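Local atomic coordinates of toluene, o-xylene monooxygenase oxygenase subunit (PDB entry 2INC), a protein that probably serves as a non-catalytic helical subunit of the hydroxylase component of a bacterial monooxygenase that oxidises toluene and o-xylene. Residues N216-P221 / K280-W285; Q193-L198 / E225-Q230. All coordinates share one frame; numbering follows the deposited sequence.

Interaction 1: residues N216-P221 / K280-W285; sequences NLVTKP and KWVAKW
Trp285, whose CB packs against Val218, sends its indole NE1 to Glu210 OE2, a carboxylate oxygen that Lys284 NZ also holds by a salt bridge. Two groups from one turn of helix 274-299 thus fasten on an acid near the start of helix 208-237, and the valine contact lies further along helix 208-237. This is helix-against-helix packing within a ferritin-like bundle. No hydrogen bond crosses directly between 216-221 and 280-285; the join there is apolar. Trp285 CB faces both valine methyls, 3.9 Å from Val218 CG1 and 4.0 Å from Val218 CG2. Val218 has CG1 opposite its own backbone N (chi1 175°), which turns both branches to this neighbour. In Trp285, CG is anti to the carbonyl carbon (chi1 -71°), which carries the indole away from Val218 toward Glu210 and leaves CB as the touching atom. Lys284 CG sits 3.9 Å above one face of that indole, offset toward the rim, so the lysine lies against the ring on its way to the same acid. Helix 208-237 is irregular here: it widens into a pi-type turn at 216-219, and Pro221, having no N-H, leaves a kink. Thr219 OG1 bonds back to Ala214 O. One turn before Trp285, the valines meet more loosely, Val218 CG2 lying 4.3 Å from Val282 CG2.

Interaction 2: residues Q193-L198 / E225-Q230; sequences QGFREL and EALLQQ
A small, fully buried apolar contact joins helix 190-202 to helix 208-237 inside the ferritin-like helical bundle; one phenylalanine supplies the whole of one side, Ala226 and Leu227 the other. The two backbones stay well apart, with 10.0 Å between Phe195 CA and Ala226 CA, so the ring of Phe195 has to span the gap. Its CA to CB bond points toward helix 208-237, and the far edge of the ring, CZ and CE1, makes the contact. Ala226 CB meets that end at the ring edge, close to the ring plane, 3.8 Å from Phe195 CZ and just as near CE1. Leu227 comes up beside it: its side chain runs past Phe195 in the opposite direction. Other helices close the setting. Leu124 touches both Phe195 and Leu227, and Tyr296 of helix 274-299 packs on Ala226 and Leu227. Segment 225-230 is wound as a wider pi-type turn, marked by Gln230 N bonding to Glu225 O at 2.9 Å, five residues back. Away from this core, helix 190-202 turns polar side chains toward another protein chain of the assembly, where an aromatic side chain hydrogen-bonds Gln193 OE1. The same oxygen lies at the edge of the Arg196 guanidinium, in its plane, and takes a weak bond from Arg196 NH1 at 3.4 Å that is fairly straight (163°). Arg196 NE forms a salt bridge with Glu200 OE2. Back in the core, the leucine contributes one methyl, Leu227 CD1, which approaches Phe195 CE1 obliquely at 3.9 Å.

In the fold
Helix 208-237 is common to both contacts: interaction 1 ties it to helix 274-299 and interaction 2, further along, to helix 190-202. Their centres are about 13 Å apart. Along the chain the segments alternate, 193-198, 216-221, 225-230, 280-285, so the two connections cross in sequence. They also touch in space through Leu198, whose CD1 lies 3.6 Å from Thr219 OG1 and 3.9 Å from Trp285 CE3. Three helices therefore meet around that one leucine. Each contact involves a pi-widened part of the shared helix. Through interaction 2 that helix is joined to helix 190-202, which borders another protein chain of the assembly.

Interaction 1: residues N216-P221 / K280-W285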
ATOM      1  N   ASN B 216      11.266 -30.244  18.379  1.00 33.40           N
ATOM      2  CA  ASN B 216      12.131 -29.501  17.469  1.00 33.69           C
ATOM      3  C   ASN B 216      13.485 -30.131  17.385  1.00 34.78           C
ATOM      4  O   ASN B 216      14.184 -30.003  16.341  1.00 34.06           O
ATOM      5  CB  ASN B 216      12.295 -28.044  17.900  1.00 33.50           C
ATOM      6  CG  ASN B 216      11.261 -27.107  17.215  1.00 34.59           C
ATOM      7  OD1 ASN B 216      10.159 -27.527  16.923  1.00 33.39           O
ATOM      8  ND2 ASN B 216      11.635 -25.857  16.979  1.00 33.12           N
ATOM      9  N   LEU B 217      13.925 -30.744  18.486  1.00 33.91           N
ATOM     10  CA  LEU B 217      15.325 -31.215  18.456  1.00 35.57           C
ATOM     11  C   LEU B 217      15.421 -32.655  18.029  1.00 35.85           C
ATOM     12  O   LEU B 217      16.458 -33.066  17.504  1.00 35.93           O
ATOM     13  CB  LEU B 217      16.066 -30.966  19.786  1.00 35.73           C
ATOM     14  CG  LEU B 217      16.215 -29.510  20.251  1.00 37.42           C
ATOM     15  CD1 LEU B 217      17.105 -29.403  21.481  1.00 38.70           C
ATOM     16  CD2 LEU B 217      16.694 -28.667  19.174  1.00 38.58           C
ATOM     17  N   VAL B 218      14.342 -33.411  18.221  1.00 34.13           N
ATOM     18  CA  VAL B 218      14.388 -34.846  17.980  1.00 36.32           C
ATOM     19  C   VAL B 218      13.427 -35.254  16.879  1.00 34.94           C
ATOM     20  O   VAL B 218      13.858 -35.792  15.863  1.00 36.39           O
ATOM     21  CB  VAL B 218      14.115 -35.683  19.275  1.00 35.98           C
ATOM     22  CG1 VAL B 218      14.060 -37.190  18.953  1.00 39.00           C
ATOM     23  CG2 VAL B 218      15.217 -35.372  20.344  1.00 36.77           C
ATOM     24  N   THR B 219      12.136 -35.018  17.073  1.00 33.98           N
ATOM     25  CA  THR B 219      11.154 -35.482  16.101  1.00 32.36           C
ATOM     26  C   THR B 219      11.324 -34.807  14.724  1.00 33.99           C
ATOM     27  O   THR B 219      11.421 -35.478  13.676  1.00 32.45           O
ATOM     28  CB  THR B 219       9.788 -35.231  16.653  1.00 33.23           C
ATOM     29  OG1 THR B 219       9.680 -35.980  17.858  1.00 33.77           O
ATOM     30  CG2 THR B 219       8.710 -35.705  15.687  1.00 29.99           C
ATOM     31  N   LYS B 220      11.461 -33.478  14.714  1.00 32.99           N
ATOM     32  CA  LYS B 220      11.486 -32.797  13.431  1.00 34.40           C
ATOM     33  C   LYS B 220      12.694 -33.200  12.570  1.00 36.21           C
ATOM     34  O   LYS B 220      12.546 -33.483  11.363  1.00 37.15           O
ATOM     35  CB  LYS B 220      11.358 -31.265  13.622  1.00 33.40           C
ATOM     36  CG  LYS B 220       9.884 -30.849  13.678  1.00 33.99           C
ATOM     37  CD  LYS B 220       9.616 -29.396  14.085  1.00 32.68           C
ATOM     38  CE  LYS B 220      10.371 -28.426  13.223  1.00 29.97           C
ATOM     39  NZ  LYS B 220      10.055 -28.519  11.776  1.00 31.32           N
ATOM     40  N   PRO B 221      13.905 -33.198  13.144  1.00 36.52           N
ATOM     41  CA  PRO B 221      14.978 -33.636  12.228  1.00 37.59           C
ATOM     42  C   PRO B 221      14.808 -35.061  11.698  1.00 37.68           C
ATOM     43  O   PRO B 221      15.158 -35.285  10.557  1.00 37.71           O
ATOM     44  CB  PRO B 221      16.268 -33.424  13.049  1.00 37.83           C
ATOM     45  CG  PRO B 221      15.848 -32.250  14.009  1.00 37.34           C
ATOM     46  CD  PRO B 221      14.443 -32.735  14.433  1.00 36.33           C
ATOM     47  N   LYS B 280      19.827 -35.105  28.494  1.00 42.24           N
ATOM     48  CA  LYS B 280      19.005 -36.138  29.107  1.00 44.10           C
ATOM     49  C   LYS B 280      17.683 -36.299  28.394  1.00 42.80           C
ATOM     50  O   LYS B 280      17.145 -37.413  28.280  1.00 42.65           O
ATOM     51  CB  LYS B 280      18.731 -35.812  30.566  1.00 43.70           C
ATOM     52  CG  LYS B 280      18.037 -36.941  31.348  1.00 47.86           C
ATOM     53  CD  LYS B 280      17.613 -36.586  32.845  1.00 48.98           C
ATOM     54  CE  LYS B 280      18.651 -35.730  33.622  1.00 56.32           C
ATOM     55  NZ  LYS B 280      20.085 -35.963  33.188  1.00 59.28           N
ATOM     56  N   TRP B 281      17.108 -35.189  27.959  1.00 41.94           N
ATOM     57  CA  TRP B 281      15.837 -35.279  27.198  1.00 40.96           C
ATOM     58  C   TRP B 281      16.074 -35.876  25.812  1.00 40.04           C
ATOM     59  O   TRP B 281      15.309 -36.736  25.363  1.00 39.41           O
ATOM     60  CB  TRP B 281      15.191 -33.891  27.073  1.00 40.34           C
ATOM     61  CG  TRP B 281      14.448 -33.436  28.285  1.00 39.45           C
ATOM     62  CD1 TRP B 281      13.789 -34.216  29.208  1.00 39.69           C
ATOM     63  CD2 TRP B 281      14.206 -32.083  28.656  1.00 39.35           C
ATOM     64  NE1 TRP B 281      13.191 -33.413  30.164  1.00 40.49           N
ATOM     65  CE2 TRP B 281      13.411 -32.100  29.831  1.00 40.33           C
ATOM     66  CE3 TRP B 281      14.581 -30.846  28.109  1.00 37.74           C
ATOM     67  CZ2 TRP B 281      13.001 -30.931  30.473  1.00 38.69           C
ATOM     68  CZ3 TRP B 281      14.174 -29.677  28.764  1.00 38.89           C
ATOM     69  CH2 TRP B 281      13.402 -29.741  29.933  1.00 38.39           C
ATOM     70  N   VAL B 282      17.151 -35.447  25.169  1.00 40.52           N
ATOM     71  CA  VAL B 282      17.584 -36.010  23.882  1.00 41.18           C
ATOM     72  C   VAL B 282      17.774 -37.534  24.047  1.00 42.85           C
ATOM     73  O   VAL B 282      17.298 -38.316  23.214  1.00 42.96           O
ATOM     74  CB  VAL B 282      18.853 -35.292  23.311  1.00 41.10           C
ATOM     75  CG1 VAL B 282      19.487 -36.104  22.187  1.00 41.79           C
ATOM     76  CG2 VAL B 282      18.508 -33.881  22.737  1.00 41.26           C
ATOM     77  N   ALA B 283      18.387 -37.970  25.165  1.00 42.82           N
ATOM     78  CA  ALA B 283      18.649 -39.404  25.338  1.00 43.06           C
ATOM     79  C   ALA B 283      17.395 -40.199  25.563  1.00 42.70           C
ATOM     80  O   ALA B 283      17.344 -41.363  25.161  1.00 42.70           O
ATOM     81  CB  ALA B 283      19.700 -39.683  26.442  1.00 44.12           C
ATOM     82  N   LYS B 284      16.366 -39.573  26.143  1.00 41.07           N
ATOM     83  CA  LYS B 284      15.045 -40.221  26.323  1.00 41.52           C
ATOM     84  C   LYS B 284      14.328 -40.416  24.981  1.00 40.93           C
ATOM     85  O   LYS B 284      13.691 -41.452  24.748  1.00 41.28           O
ATOM     86  CB  LYS B 284      14.191 -39.361  27.277  1.00 41.66           C
ATOM     87  CG  LYS B 284      12.703 -39.698  27.349  1.00 42.76           C
ATOM     88  CD  LYS B 284      11.924 -38.710  28.260  1.00 43.10           C
ATOM     89  CE  LYS B 284      10.448 -39.067  28.208  1.00 46.61           C
ATOM     90  NZ  LYS B 284       9.622 -38.319  29.169  1.00 46.93           N
ATOM     91  N   TRP B 285      14.406 -39.394  24.123  1.00 40.66           N
ATOM     92  CA  TRP B 285      13.573 -39.325  22.892  1.00 38.97           C
ATOM     93  C   TRP B 285      14.293 -39.944  21.677  1.00 40.37           C
ATOM     94  O   TRP B 285      13.634 -40.548  20.801  1.00 39.18           O
ATOM     95  CB  TRP B 285      13.067 -37.872  22.629  1.00 36.73           C
ATOM     96  CG  TRP B 285      12.040 -37.472  23.613  1.00 33.50           C
ATOM     97  CD1 TRP B 285      12.212 -36.713  24.740  1.00 33.34           C
ATOM     98  CD2 TRP B 285      10.652 -37.887  23.620  1.00 32.71           C
ATOM     99  NE1 TRP B 285      11.015 -36.637  25.442  1.00 34.28           N
ATOM    100  CE2 TRP B 285      10.048 -37.327  24.758  1.00 31.80           C
ATOM    101  CE3 TRP B 285       9.877 -38.645  22.753  1.00 32.72           C
ATOM    102  CZ2 TRP B 285       8.709 -37.537  25.078  1.00 34.72           C
ATOM    103  CZ3 TRP B 285       8.525 -38.869  23.073  1.00 36.00           C
ATOM    104  CH2 TRP B 285       7.962 -38.298  24.213  1.00 34.99           C
TER

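Interaction 2: residues Q193-L198 / E225-Q230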
ATOM      1  N   GLN B 193       4.565 -46.788  12.006  1.00 35.40           N
ATOM      2  CA  GLN B 193       4.378 -46.964  13.435  1.00 34.79           C
ATOM      3  C   GLN B 193       5.489 -46.377  14.333  1.00 35.00           C
ATOM      4  O   GLN B 193       5.191 -45.936  15.442  1.00 36.89           O
ATOM      5  CB  GLN B 193       4.057 -48.423  13.754  1.00 36.35           C
ATOM      6  CG  GLN B 193       2.620 -48.897  13.358  1.00 32.25           C
ATOM      7  CD  GLN B 193       1.658 -47.750  13.215  1.00 36.69           C
ATOM      8  OE1 GLN B 193       1.134 -47.239  14.234  1.00 34.30           O
ATOM      9  NE2 GLN B 193       1.406 -47.299  11.954  1.00 33.67           N
ATOM     10  N   GLY B 194       6.740 -46.382  13.888  1.00 35.50           N
ATOM     11  CA  GLY B 194       7.823 -45.665  14.584  1.00 34.33           C
ATOM     12  C   GLY B 194       7.424 -44.218  14.699  1.00 34.98           C
ATOM     13  O   GLY B 194       7.341 -43.706  15.801  1.00 34.82           O
ATOM     14  N   PHE B 195       7.185 -43.532  13.572  1.00 33.71           N
ATOM     15  CA  PHE B 195       6.722 -42.123  13.643  1.00 32.30           C
ATOM     16  C   PHE B 195       5.484 -41.856  14.453  1.00 32.76           C
ATOM     17  O   PHE B 195       5.400 -40.861  15.175  1.00 32.70           O
ATOM     18  CB  PHE B 195       6.532 -41.519  12.243  1.00 32.13           C
ATOM     19  CG  PHE B 195       7.856 -41.028  11.640  1.00 32.51           C
ATOM     20  CD1 PHE B 195       8.362 -41.596  10.471  1.00 32.87           C
ATOM     21  CD2 PHE B 195       8.629 -40.082  12.326  1.00 34.09           C
ATOM     22  CE1 PHE B 195       9.638 -41.202   9.977  1.00 33.03           C
ATOM     23  CE2 PHE B 195       9.847 -39.680  11.848  1.00 30.39           C
ATOM     24  CZ  PHE B 195      10.362 -40.260  10.644  1.00 30.87           C
ATOM     25  N   ARG B 196       4.485 -42.700  14.315  1.00 30.84           N
ATOM     26  CA  ARG B 196       3.249 -42.410  15.010  1.00 30.99           C
ATOM     27  C   ARG B 196       3.463 -42.541  16.531  1.00 32.80           C
ATOM     28  O   ARG B 196       2.947 -41.725  17.297  1.00 33.55           O
ATOM     29  CB  ARG B 196       2.221 -43.394  14.520  1.00 30.47           C
ATOM     30  CG  ARG B 196       0.783 -43.081  14.914  1.00 32.84           C
ATOM     31  CD  ARG B 196      -0.068 -44.270  14.485  1.00 37.59           C
ATOM     32  NE  ARG B 196      -1.286 -44.127  15.196  1.00 48.97           N
ATOM     33  CZ  ARG B 196      -2.106 -45.072  15.593  1.00 45.67           C
ATOM     34  NH1 ARG B 196      -1.909 -46.364  15.352  1.00 44.39           N
ATOM     35  NH2 ARG B 196      -3.155 -44.649  16.259  1.00 45.30           N
ATOM     36  N   GLU B 197       4.160 -43.581  16.983  1.00 33.98           N
ATOM     37  CA  GLU B 197       4.477 -43.717  18.410  1.00 35.38           C
ATOM     38  C   GLU B 197       5.268 -42.526  18.884  1.00 35.66           C
ATOM     39  O   GLU B 197       4.937 -41.946  19.916  1.00 36.68           O
ATOM     40  CB  GLU B 197       5.279 -45.015  18.678  1.00 35.91           C
ATOM     41  CG  GLU B 197       5.660 -45.196  20.167  1.00 36.22           C
ATOM     42  CD  GLU B 197       6.234 -46.564  20.497  1.00 39.40           C
ATOM     43  OE1 GLU B 197       6.528 -47.385  19.584  1.00 41.78           O
ATOM     44  OE2 GLU B 197       6.435 -46.808  21.696  1.00 46.52           O
ATOM     45  N   LEU B 198       6.328 -42.179  18.156  1.00 33.66           N
ATOM     46  CA  LEU B 198       7.142 -41.020  18.499  1.00 34.28           C
ATOM     47  C   LEU B 198       6.296 -39.722  18.667  1.00 34.76           C
ATOM     48  O   LEU B 198       6.318 -39.082  19.717  1.00 35.69           O
ATOM     49  CB  LEU B 198       8.159 -40.801  17.401  1.00 33.74           C
ATOM     50  CG  LEU B 198       9.006 -39.526  17.564  1.00 37.01           C
ATOM     51  CD1 LEU B 198       9.768 -39.398  18.929  1.00 34.98           C
ATOM     52  CD2 LEU B 198       9.956 -39.395  16.386  1.00 37.74           C
ATOM     53  N   GLU B 225      14.375 -35.608   7.676  1.00 37.30           N
ATOM     54  CA  GLU B 225      15.340 -36.464   6.960  1.00 37.88           C
ATOM     55  C   GLU B 225      14.664 -37.653   6.270  1.00 38.13           C
ATOM     56  O   GLU B 225      14.938 -37.935   5.109  1.00 39.30           O
ATOM     57  CB  GLU B 225      16.542 -36.846   7.842  1.00 38.25           C
ATOM     58  CG  GLU B 225      17.452 -35.638   8.237  1.00 40.08           C
ATOM     59  CD  GLU B 225      17.874 -34.689   7.081  1.00 45.76           C
ATOM     60  OE1 GLU B 225      18.359 -35.176   6.024  1.00 43.88           O
ATOM     61  OE2 GLU B 225      17.750 -33.436   7.231  1.00 45.76           O
ATOM     62  N   ALA B 226      13.708 -38.284   6.926  1.00 37.64           N
ATOM     63  CA  ALA B 226      12.977 -39.361   6.278  1.00 37.09           C
ATOM     64  C   ALA B 226      12.084 -38.894   5.128  1.00 37.55           C
ATOM     65  O   ALA B 226      12.179 -39.382   3.982  1.00 37.00           O
ATOM     66  CB  ALA B 226      12.168 -40.171   7.330  1.00 36.57           C
ATOM     67  N   LEU B 227      11.218 -37.935   5.423  1.00 37.44           N
ATOM     68  CA  LEU B 227      10.143 -37.575   4.519  1.00 38.25           C
ATOM     69  C   LEU B 227      10.530 -36.511   3.533  1.00 39.29           C
ATOM     70  O   LEU B 227       9.972 -36.451   2.459  1.00 42.43           O
ATOM     71  CB  LEU B 227       8.918 -37.113   5.300  1.00 37.55           C
ATOM     72  CG  LEU B 227       7.970 -38.219   5.731  1.00 39.22           C
ATOM     73  CD1 LEU B 227       8.570 -39.122   6.843  1.00 39.31           C
ATOM     74  CD2 LEU B 227       6.717 -37.589   6.219  1.00 40.00           C
ATOM     75  N   LEU B 228      11.469 -35.637   3.850  1.00 40.32           N
ATOM     76  CA  LEU B 228      11.779 -34.626   2.850  1.00 40.01           C
ATOM     77  C   LEU B 228      13.044 -35.068   2.138  1.00 40.84           C
ATOM     78  O   LEU B 228      13.041 -35.244   0.917  1.00 41.08           O
ATOM     79  CB  LEU B 228      11.920 -33.219   3.466  1.00 39.45           C
ATOM     80  CG  LEU B 228      10.748 -32.703   4.295  1.00 37.17           C
ATOM     81  CD1 LEU B 228      11.032 -31.268   4.787  1.00 38.28           C
ATOM     82  CD2 LEU B 228       9.441 -32.774   3.510  1.00 40.42           C
ATOM     83  N   GLN B 229      14.095 -35.302   2.905  1.00 39.49           N
ATOM     84  CA  GLN B 229      15.355 -35.661   2.312  1.00 40.99           C
ATOM     85  C   GLN B 229      15.321 -37.000   1.552  1.00 40.02           C
ATOM     86  O   GLN B 229      15.593 -37.018   0.360  1.00 40.35           O
ATOM     87  CB  GLN B 229      16.468 -35.617   3.337  1.00 41.17           C
ATOM     88  CG  GLN B 229      17.855 -35.644   2.725  1.00 43.83           C
ATOM     89  CD  GLN B 229      18.142 -34.441   1.886  1.00 47.44           C
ATOM     90  OE1 GLN B 229      17.725 -33.329   2.205  1.00 51.67           O
ATOM     91  NE2 GLN B 229      18.867 -34.639   0.813  1.00 48.70           N
ATOM     92  N   GLN B 230      14.979 -38.099   2.222  1.00 39.58           N
ATOM     93  CA  GLN B 230      15.180 -39.414   1.632  1.00 38.95           C
ATOM     94  C   GLN B 230      14.071 -39.696   0.635  1.00 39.19           C
ATOM     95  O   GLN B 230      14.326 -40.166  -0.472  1.00 37.74           O
ATOM     96  CB  GLN B 230      15.225 -40.497   2.724  1.00 39.55           C
ATOM     97  CG  GLN B 230      16.466 -40.416   3.635  1.00 41.47           C
ATOM     98  CD  GLN B 230      17.747 -40.550   2.878  1.00 43.58           C
ATOM     99  OE1 GLN B 230      17.869 -41.431   2.038  1.00 48.17           O
ATOM    100  NE2 GLN B 230      18.707 -39.656   3.128  1.00 45.05           N
TER